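Local atomic coordinates of nodulation fucosyltransferase NodZ (Bradyrhizobium sp., PDB entry 2HHC), a protein that belongs to the nodulation protein Z family of glycosyltransferases, whose GT-B fold pairs two Rossmann-like domains. Residues F50-P55 with C71-N76; I158-Y162 with Y272-R276; R34-I38 with V67-C71. All coordinates share one frame. Residues are numbered along the deposited sequence.

How the interactions relate
Interactions 1 and 3 form one continuous patch in the N-terminal half of the chain. Their centres lie about 12 Å apart and they share Cys71. In interaction 3 this residue follows strand 67-70. In interaction 1 it opens the loop that meets residues 50-55. Asn52 ND2 lies 2.9 Å from Ile38 O, a probable hydrogen bond, and Val75 CG1 packs 3.6 Å from Val37 CG1. Interaction 2 stands apart, between two helices beside the sheet that contains strand 217-223. Its centre is about 27 Å from that of interaction 1 and about 28 Å from that of interaction 3. Its nearest atoms are about 8 Å from interaction 1 and about 11 Å from interaction 3, so it touches neither.

Interaction 1: F50-P55 with C71-N76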
loop_
_atom_site.group_PDB
_atom_site.type_symbol
_atom_site.label_atom_id
_atom_site.label_comp_id
_atom_site.label_asym_id
_atom_site.label_seq_id
_atom_site.Cartn_x
_atom_site.Cartn_y
_atom_site.Cartn_z
ATOM N N PHE A 50 -8.979 -18.631 3.613
ATOM C CA PHE A 50 -8.622 -18.624 5.031
ATOM C C PHE A 50 -7.115 -18.582 5.271
ATOM O O PHE A 50 -6.668 -18.571 6.408
ATOM C CB PHE A 50 -9.265 -19.775 5.775
ATOM C CG PHE A 50 -10.717 -19.974 5.420
ATOM C CD1 PHE A 50 -11.624 -18.942 5.573
ATOM C CD2 PHE A 50 -11.137 -21.168 4.910
ATOM C CE1 PHE A 50 -12.962 -19.142 5.248
ATOM C CE2 PHE A 50 -12.473 -21.348 4.565
ATOM C CZ PHE A 50 -13.361 -20.296 4.743
ATOM N N SER A 51 -6.328 -18.501 4.209
ATOM C CA SER A 51 -4.884 -18.423 4.331
ATOM C C SER A 51 -4.494 -16.981 4.593
ATOM O O SER A 51 -4.940 -16.063 3.849
ATOM C CB SER A 51 -4.263 -18.878 3.015
ATOM O OG SER A 51 -2.878 -18.777 3.078
ATOM N N ASN A 52 -3.654 -16.720 5.613
ATOM C CA ASN A 52 -3.230 -15.362 5.852
ATOM C C ASN A 52 -2.201 -14.980 4.803
ATOM O O ASN A 52 -1.189 -15.644 4.721
ATOM C CB ASN A 52 -2.638 -15.279 7.264
ATOM C CG ASN A 52 -2.415 -13.867 7.757
ATOM O OD1 ASN A 52 -2.443 -12.926 6.973
ATOM N ND2 ASN A 52 -2.201 -13.707 9.055
ATOM N N ALA A 53 -2.505 -13.995 3.973
ATOM C CA ALA A 53 -1.629 -13.656 2.853
ATOM C C ALA A 53 -0.330 -13.013 3.268
ATOM O O ALA A 53 0.612 -12.984 2.471
ATOM C CB ALA A 53 -2.350 -12.723 1.903
ATOM N N PHE A 54 -0.240 -12.456 4.467
ATOM C CA PHE A 54 0.986 -11.704 4.812
ATOM C C PHE A 54 2.273 -12.540 4.560
ATOM O O PHE A 54 3.215 -12.050 3.901
ATOM C CB PHE A 54 0.915 -11.083 6.219
ATOM C CG PHE A 54 2.098 -10.256 6.567
ATOM C CD1 PHE A 54 2.178 -8.916 6.232
ATOM C CD2 PHE A 54 3.141 -10.840 7.222
ATOM C CE1 PHE A 54 3.334 -8.190 6.613
ATOM C CE2 PHE A 54 4.309 -10.136 7.582
ATOM C CZ PHE A 54 4.352 -8.774 7.268
ATOM N N PRO A 55 2.401 -13.784 5.091
ATOM C CA PRO A 55 3.602 -14.575 4.841
ATOM C C PRO A 55 3.869 -15.036 3.415
ATOM O O PRO A 55 4.904 -15.548 3.123
ATOM C CB PRO A 55 3.426 -15.793 5.760
ATOM C CG PRO A 55 2.356 -15.405 6.716
ATOM C CD PRO A 55 1.490 -14.447 6.030
ATOM N N CYS A 71 1.499 -12.551 12.727
ATOM C CA CYS A 71 1.334 -12.284 11.299
ATOM C C CYS A 71 1.040 -13.496 10.425
ATOM O O CYS A 71 1.143 -13.390 9.179
ATOM C CB CYS A 71 2.666 -11.726 10.741
ATOM S SG CYS A 71 4.008 -12.927 10.582
ATOM N N ASP A 72 0.618 -14.607 11.011
ATOM C CA ASP A 72 0.607 -15.839 10.299
ATOM C C ASP A 72 -0.652 -16.670 10.500
ATOM O O ASP A 72 -1.691 -16.088 10.822
ATOM C CB ASP A 72 1.861 -16.586 10.643
ATOM C CG ASP A 72 1.972 -16.938 12.131
ATOM O OD1 ASP A 72 0.941 -16.952 12.833
ATOM O OD2 ASP A 72 3.108 -17.218 12.592
ATOM N N ASP A 73 -0.619 -17.967 10.278
ATOM C CA ASP A 73 -1.840 -18.750 10.361
ATOM C C ASP A 73 -2.373 -18.964 11.774
ATOM O O ASP A 73 -3.441 -19.535 11.951
ATOM C CB ASP A 73 -1.816 -20.002 9.474
ATOM C CG ASP A 73 -2.027 -19.700 7.904
ATOM O OD1 ASP A 73 -1.696 -20.650 7.161
ATOM O OD2 ASP A 73 -2.551 -18.634 7.413
ATOM N N ARG A 74 -1.673 -18.490 12.798
ATOM C CA ARG A 74 -2.229 -18.496 14.148
ATOM C C ARG A 74 -3.552 -17.716 14.213
ATOM O O ARG A 74 -4.364 -17.981 15.096
ATOM C CB ARG A 74 -1.232 -17.950 15.155
ATOM C CG ARG A 74 -0.155 -18.923 15.458
ATOM C CD ARG A 74 0.918 -18.336 16.419
ATOM N NE ARG A 74 1.687 -17.352 15.688
ATOM C CZ ARG A 74 2.540 -16.478 16.204
ATOM N NH1 ARG A 74 2.726 -16.422 17.500
ATOM N NH2 ARG A 74 3.184 -15.654 15.383
ATOM N N VAL A 75 -3.814 -16.816 13.281
ATOM C CA VAL A 75 -5.149 -16.183 13.241
ATOM C C VAL A 75 -6.301 -17.211 13.145
ATOM O O VAL A 75 -7.433 -16.913 13.528
ATOM C CB VAL A 75 -5.219 -15.116 12.127
ATOM C CG1 VAL A 75 -4.227 -14.021 12.402
ATOM C CG2 VAL A 75 -5.059 -15.714 10.743
ATOM N N ASN A 76 -6.025 -18.394 12.606
ATOM C CA ASN A 76 -7.010 -19.463 12.472
ATOM C C ASN A 76 -7.058 -20.391 13.680
ATOM O O ASN A 76 -7.881 -21.322 13.715
ATOM C CB ASN A 76 -6.716 -20.287 11.234
ATOM C CG ASN A 76 -7.012 -19.551 9.964
ATOM O OD1 ASN A 76 -7.938 -18.749 9.910
ATOM N ND2 ASN A 76 -6.171 -19.730 8.947
HETATM O O HOH W 1 -2.037 -20.714 4.661
#
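Phe50 meets residues 71-76 through its backbone: Asn76 ND2 donates to Phe50 O at 2.8 Å, while the ring leads away. Ser51 is linked by water. Its OG lies 2.6 Å from a water that donates to Asp73 OD1 at 2.5 Å. Asn52 is the main anchor. Its N donates to Asp73 OD2 at 2.8 Å, and its ND2 donates to Asp72 O at 3.0 Å. ND2 also bonds Ile38 O. Its OD1 is hydrogen-bonded to Trp40 N and takes a weak capping bond from Phe54 N at 3.4 Å. The Phe54 ring meets Cys71 obliquely, a sulfur-aromatic contact, with CD2 3.7 Å from Cys71 CB and Cys71 SG 5.1 Å from the ring centroid. Pro55 CD rests 3.3 Å from Cys71 O. Across from these, Asp72 OD1 accepts from Arg74 N at 3.0 Å, an Asx turn. The contact thus joins the start of helix 54-57 to the loop after strand 67-70, and both pack on strand 35-39 through Phe54 on Ile38 and Val75 on Val37.

Interaction 2: I158-Y162 with Y272-R276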
loop_
_atom_site.group_PDB
_atom_site.type_symbol
_atom_site.label_atom_id
_atom_site.label_comp_id
_atom_site.label_asym_id
_atom_site.label_seq_id
_atom_site.Cartn_x
_atom_site.Cartn_y
_atom_site.Cartn_z
ATOM N N ILE A 158 13.574 -7.514 -7.670
ATOM C CA ILE A 158 13.790 -6.084 -7.573
ATOM C C ILE A 158 15.287 -5.730 -7.801
ATOM O O ILE A 158 15.615 -4.804 -8.521
ATOM C CB ILE A 158 13.348 -5.582 -6.167
ATOM C CG1 ILE A 158 11.816 -5.601 -6.066
ATOM C CG2 ILE A 158 13.866 -4.151 -5.883
ATOM C CD1 ILE A 158 11.262 -5.481 -4.645
ATOM N N ASP A 159 16.157 -6.494 -7.168
ATOM C CA ASP A 159 17.607 -6.276 -7.215
ATOM C C ASP A 159 18.083 -6.410 -8.660
ATOM O O ASP A 159 18.858 -5.602 -9.131
ATOM C CB ASP A 159 18.356 -7.247 -6.284
ATOM C CG ASP A 159 18.049 -7.028 -4.777
ATOM O OD1 ASP A 159 17.576 -5.927 -4.442
ATOM O OD2 ASP A 159 18.264 -7.953 -3.988
ATOM N N ALA A 160 17.692 -7.502 -9.333
ATOM C CA ALA A 160 18.089 -7.687 -10.730
ATOM C C ALA A 160 17.618 -6.554 -11.621
ATOM O O ALA A 160 18.385 -6.018 -12.432
ATOM C CB ALA A 160 17.607 -9.012 -11.234
ATOM N N LEU A 161 16.351 -6.156 -11.470
ATOM C CA LEU A 161 15.781 -5.057 -12.236
ATOM C C LEU A 161 16.469 -3.692 -11.977
ATOM O O LEU A 161 16.719 -2.920 -12.864
ATOM C CB LEU A 161 14.262 -4.940 -11.970
ATOM C CG LEU A 161 13.501 -6.133 -12.571
ATOM C CD1 LEU A 161 12.152 -6.371 -11.866
ATOM C CD2 LEU A 161 13.203 -5.873 -14.015
ATOM N N TYR A 162 16.821 -3.451 -10.717
ATOM C CA TYR A 162 17.527 -2.241 -10.365
ATOM C C TYR A 162 18.884 -2.188 -11.095
ATOM O O TYR A 162 19.250 -1.210 -11.725
ATOM C CB TYR A 162 17.727 -2.142 -8.853
ATOM C CG TYR A 162 18.338 -0.836 -8.496
ATOM C CD1 TYR A 162 17.540 0.304 -8.316
ATOM C CD2 TYR A 162 19.713 -0.712 -8.397
ATOM C CE1 TYR A 162 18.158 1.534 -8.016
ATOM C CE2 TYR A 162 20.295 0.459 -8.096
ATOM C CZ TYR A 162 19.530 1.584 -7.917
ATOM O OH TYR A 162 20.298 2.707 -7.587
ATOM N N TYR A 272 7.863 -0.962 -4.938
ATOM C CA TYR A 272 9.170 -0.741 -4.363
ATOM C C TYR A 272 10.149 -0.099 -5.349
ATOM O O TYR A 272 10.927 0.773 -4.968
ATOM C CB TYR A 272 9.667 -2.073 -3.779
ATOM C CG TYR A 272 9.142 -2.383 -2.395
ATOM C CD1 TYR A 272 7.838 -2.761 -2.154
ATOM C CD2 TYR A 272 9.989 -2.351 -1.275
ATOM C CE1 TYR A 272 7.373 -3.030 -0.919
ATOM C CE2 TYR A 272 9.521 -2.646 -0.048
ATOM C CZ TYR A 272 8.229 -2.997 0.172
ATOM O OH TYR A 272 7.742 -3.304 1.437
ATOM N N LEU A 273 10.109 -0.471 -6.628
ATOM C CA LEU A 273 10.970 0.166 -7.602
ATOM C C LEU A 273 10.566 1.627 -7.841
ATOM O O LEU A 273 11.406 2.470 -8.030
ATOM C CB LEU A 273 10.995 -0.619 -8.881
ATOM C CG LEU A 273 11.863 -1.891 -8.904
ATOM C CD1 LEU A 273 11.618 -2.610 -10.156
ATOM C CD2 LEU A 273 13.352 -1.539 -8.714
ATOM N N LEU A 274 9.288 1.941 -7.821
ATOM C CA LEU A 274 8.864 3.328 -7.918
ATOM C C LEU A 274 9.518 4.178 -6.830
ATOM O O LEU A 274 9.877 5.366 -7.072
ATOM C CB LEU A 274 7.343 3.458 -7.879
ATOM C CG LEU A 274 6.600 3.053 -9.135
ATOM C CD1 LEU A 274 5.134 2.855 -8.904
ATOM C CD2 LEU A 274 6.780 4.111 -10.261
ATOM N N ALA A 275 9.698 3.623 -5.641
ATOM C CA ALA A 275 10.310 4.371 -4.537
ATOM C C ALA A 275 11.809 4.641 -4.689
ATOM O O ALA A 275 12.399 5.352 -3.879
ATOM C CB ALA A 275 10.040 3.678 -3.228
ATOM N N ARG A 276 12.397 4.061 -5.726
ATOM C CA ARG A 276 13.802 4.237 -6.097
ATOM C C ARG A 276 14.024 5.264 -7.200
ATOM O O ARG A 276 15.156 5.521 -7.645
ATOM C CB ARG A 276 14.385 2.896 -6.592
ATOM C CG ARG A 276 14.322 1.670 -5.631
ATOM C CD ARG A 276 15.314 1.689 -4.460
ATOM N NE ARG A 276 16.688 1.335 -4.846
ATOM C CZ ARG A 276 17.161 0.094 -5.021
ATOM N NH1 ARG A 276 16.367 -0.989 -4.959
ATOM N NH2 ARG A 276 18.431 -0.056 -5.350
#
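Tyr272 begins the contact with its CB, which lies 3.9 Å from Ile158 CD1. Its ring then leads away from helix 152-166, meets the ring of Tyr292 and touches Phe58 and Leu150. Leu273 comes next and has the widest reach. Its CA is 6.9 Å from that of Ile158, the closest pair of CA atoms between the two segments. Leu273 CD2 packs 3.9 Å from Ile158 CG2 and, more loosely, 4.4 Å from Tyr162 CB. Leu273 CD1 lies 4.0 Å from Leu161 CB. The three partners Ile158, Leu161 and Tyr162 fall on one side of their helix, as the spacing of three and four residues requires.

This is helix-to-helix packing in the GT-B fold, beside the sheet that contains strand 217-223. Leu273 also touches Phe220 on that strand. Ile269, one turn earlier on helix 258-274, extends the apolar seam by touching Ile158 and Leu161.

Ala275 N bonds weakly to Tyr272 O at 3.2 Å, and Arg276 N to Leu273 O at 3.0 Å. Arg276 then sends its side chain back to helix 152-166, with chi1, chi2 and chi3 all m. Its guanidinium lies flat on Tyr162, with planes at 18° and centres 3.6 Å apart. This is a stacked cation-pi contact, with Arg276 NH2 3.1 Å from Tyr162 CE1. The edge of the same guanidinium faces Ile158, where Arg276 NH1 is 4.1 Å from Ile158 CG2. No hydrogen bond crosses between the segments.

Interaction 3: R34-I38 with V67-C71; sequences RTLVI and VPVIC
Three backbone hydrogen bonds join parallel strands 35-38 and 67-70: Leu36 N donates to Pro68 O at 2.9 Å, Ile70 N to Leu36 O at 2.8 Å and Ile38 N to Ile70 O at 2.8 Å. Arg34 forms a salt bridge with Asp120, and Thr35 OG1 is hydrogen-bonded to Glu4 OE2. Leu36 pairs with Val69 and Val37 with Ile70, CA-CA 4.8 and 4.7 Å. CA-H...O contacts follow: Val69 CA to Leu36 O 3.1 Å, Val37 CA to Ile70 O 3.2 Å. Both strands are extended, phi about -65 to -132° and psi about 109 to 145°. Their axes approach to 4.6 Å and cross at -30°. Such pairing is characteristic of the parallel core of a Rossmann-like sheet.

Leu36 (chi1 t, chi2 p) and Val69 (chi1 t) share one face, Leu36 CD2 4.3 Å from Val69 CG2. Leu36 CB meets Val67 CG1 and Ile38 CD1 meets Val69 CG1, both at 3.9 Å. On the other face Val37 CG2 (chi1 t) lies 4.4 Å from Ile70 CB (chi1 m, chi2 t). Thr35 CG2 is 3.7 Å from Pro68 O and 4.0 Å from Ile70 CD1. Hydrogen bonds between the segments are all main-chain; apolar side chains pack on both faces of this buried strand pair.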
loop_
_atom_site.group_PDB
_atom_site.type_symbol
_atom_site.label_atom_id
_atom_site.label_comp_id
_atom_site.label_asym_id
_atom_site.label_seq_id
_atom_site.Cartn_x
_atom_site.Cartn_y
_atom_site.Cartn_z
ATOM N N ARG A 34 -0.907 -2.909 23.167
ATOM C CA ARG A 34 -1.587 -4.081 22.607
ATOM C C ARG A 34 -0.686 -4.824 21.641
ATOM O O ARG A 34 0.206 -4.242 21.001
ATOM C CB ARG A 34 -2.875 -3.652 21.896
ATOM C CG ARG A 34 -3.925 -3.017 22.799
ATOM C CD ARG A 34 -5.029 -2.383 21.961
ATOM N NE ARG A 34 -5.999 -1.686 22.803
ATOM C CZ ARG A 34 -7.138 -2.206 23.259
ATOM N NH1 ARG A 34 -7.478 -3.467 23.013
ATOM N NH2 ARG A 34 -7.948 -1.459 23.987
ATOM N N THR A 35 -1.027 -6.092 21.424
ATOM C CA THR A 35 -0.377 -6.910 20.430
ATOM C C THR A 35 -1.048 -6.640 19.092
ATOM O O THR A 35 -2.261 -6.605 18.991
ATOM C CB THR A 35 -0.473 -8.383 20.827
ATOM O OG1 THR A 35 0.335 -8.575 21.974
ATOM C CG2 THR A 35 -0.020 -9.367 19.711
ATOM N N LEU A 36 -0.247 -6.504 18.025
ATOM C CA LEU A 36 -0.737 -6.313 16.659
ATOM C C LEU A 36 -0.832 -7.605 15.888
ATOM O O LEU A 36 0.095 -8.404 15.863
ATOM C CB LEU A 36 0.186 -5.379 15.895
ATOM C CG LEU A 36 -0.154 -5.060 14.461
ATOM C CD1 LEU A 36 -1.447 -4.207 14.364
ATOM C CD2 LEU A 36 0.991 -4.283 13.853
ATOM N N VAL A 37 -2.011 -7.856 15.353
ATOM C CA VAL A 37 -2.269 -9.033 14.554
ATOM C C VAL A 37 -2.475 -8.562 13.103
ATOM O O VAL A 37 -3.306 -7.681 12.803
ATOM C CB VAL A 37 -3.574 -9.707 15.012
ATOM C CG1 VAL A 37 -3.858 -10.926 14.175
ATOM C CG2 VAL A 37 -3.543 -10.057 16.490
ATOM N N ILE A 38 -1.683 -9.093 12.174
ATOM C CA ILE A 38 -1.781 -8.772 10.749
ATOM C C ILE A 38 -2.628 -9.881 10.128
ATOM O O ILE A 38 -2.195 -11.033 10.075
ATOM C CB ILE A 38 -0.416 -8.673 10.081
ATOM C CG1 ILE A 38 0.530 -7.757 10.868
ATOM C CG2 ILE A 38 -0.616 -8.209 8.624
ATOM C CD1 ILE A 38 1.916 -7.559 10.245
ATOM N N VAL A 67 6.385 -3.381 19.410
ATOM C CA VAL A 67 5.024 -3.887 19.448
ATOM C C VAL A 67 5.096 -5.352 19.023
ATOM O O VAL A 67 5.560 -5.662 17.910
ATOM C CB VAL A 67 4.080 -3.106 18.502
ATOM C CG1 VAL A 67 2.715 -3.806 18.371
ATOM C CG2 VAL A 67 3.877 -1.596 18.905
ATOM N N PRO A 68 4.609 -6.263 19.889
ATOM C CA PRO A 68 4.558 -7.667 19.481
ATOM C C PRO A 68 3.599 -7.865 18.317
ATOM O O PRO A 68 2.547 -7.203 18.217
ATOM C CB PRO A 68 3.996 -8.377 20.735
ATOM C CG PRO A 68 4.080 -7.407 21.812
ATOM C CD PRO A 68 4.035 -6.058 21.231
ATOM N N VAL A 69 3.920 -8.786 17.408
ATOM C CA VAL A 69 3.146 -9.021 16.180
ATOM C C VAL A 69 2.877 -10.495 15.981
ATOM O O VAL A 69 3.757 -11.311 16.136
ATOM C CB VAL A 69 3.896 -8.494 14.954
ATOM C CG1 VAL A 69 3.184 -8.829 13.653
ATOM C CG2 VAL A 69 4.107 -7.006 15.077
ATOM N N ILE A 70 1.630 -10.790 15.610
ATOM C CA ILE A 70 1.188 -12.092 15.099
ATOM C C ILE A 70 0.813 -11.881 13.649
ATOM O O ILE A 70 -0.119 -11.144 13.347
ATOM C CB ILE A 70 0.001 -12.624 15.879
ATOM C CG1 ILE A 70 0.378 -12.853 17.355
ATOM C CG2 ILE A 70 -0.467 -13.949 15.289
ATOM C CD1 ILE A 70 -0.778 -13.060 18.303
ATOM N N CYS A 71 1.499 -12.551 12.727
ATOM C CA CYS A 71 1.334 -12.284 11.299
ATOM C C CYS A 71 1.040 -13.496 10.425
ATOM O O CYS A 71 1.143 -13.390 9.179
ATOM C CB CYS A 71 2.666 -11.726 10.741
ATOM S SG CYS A 71 4.008 -12.927 10.582
#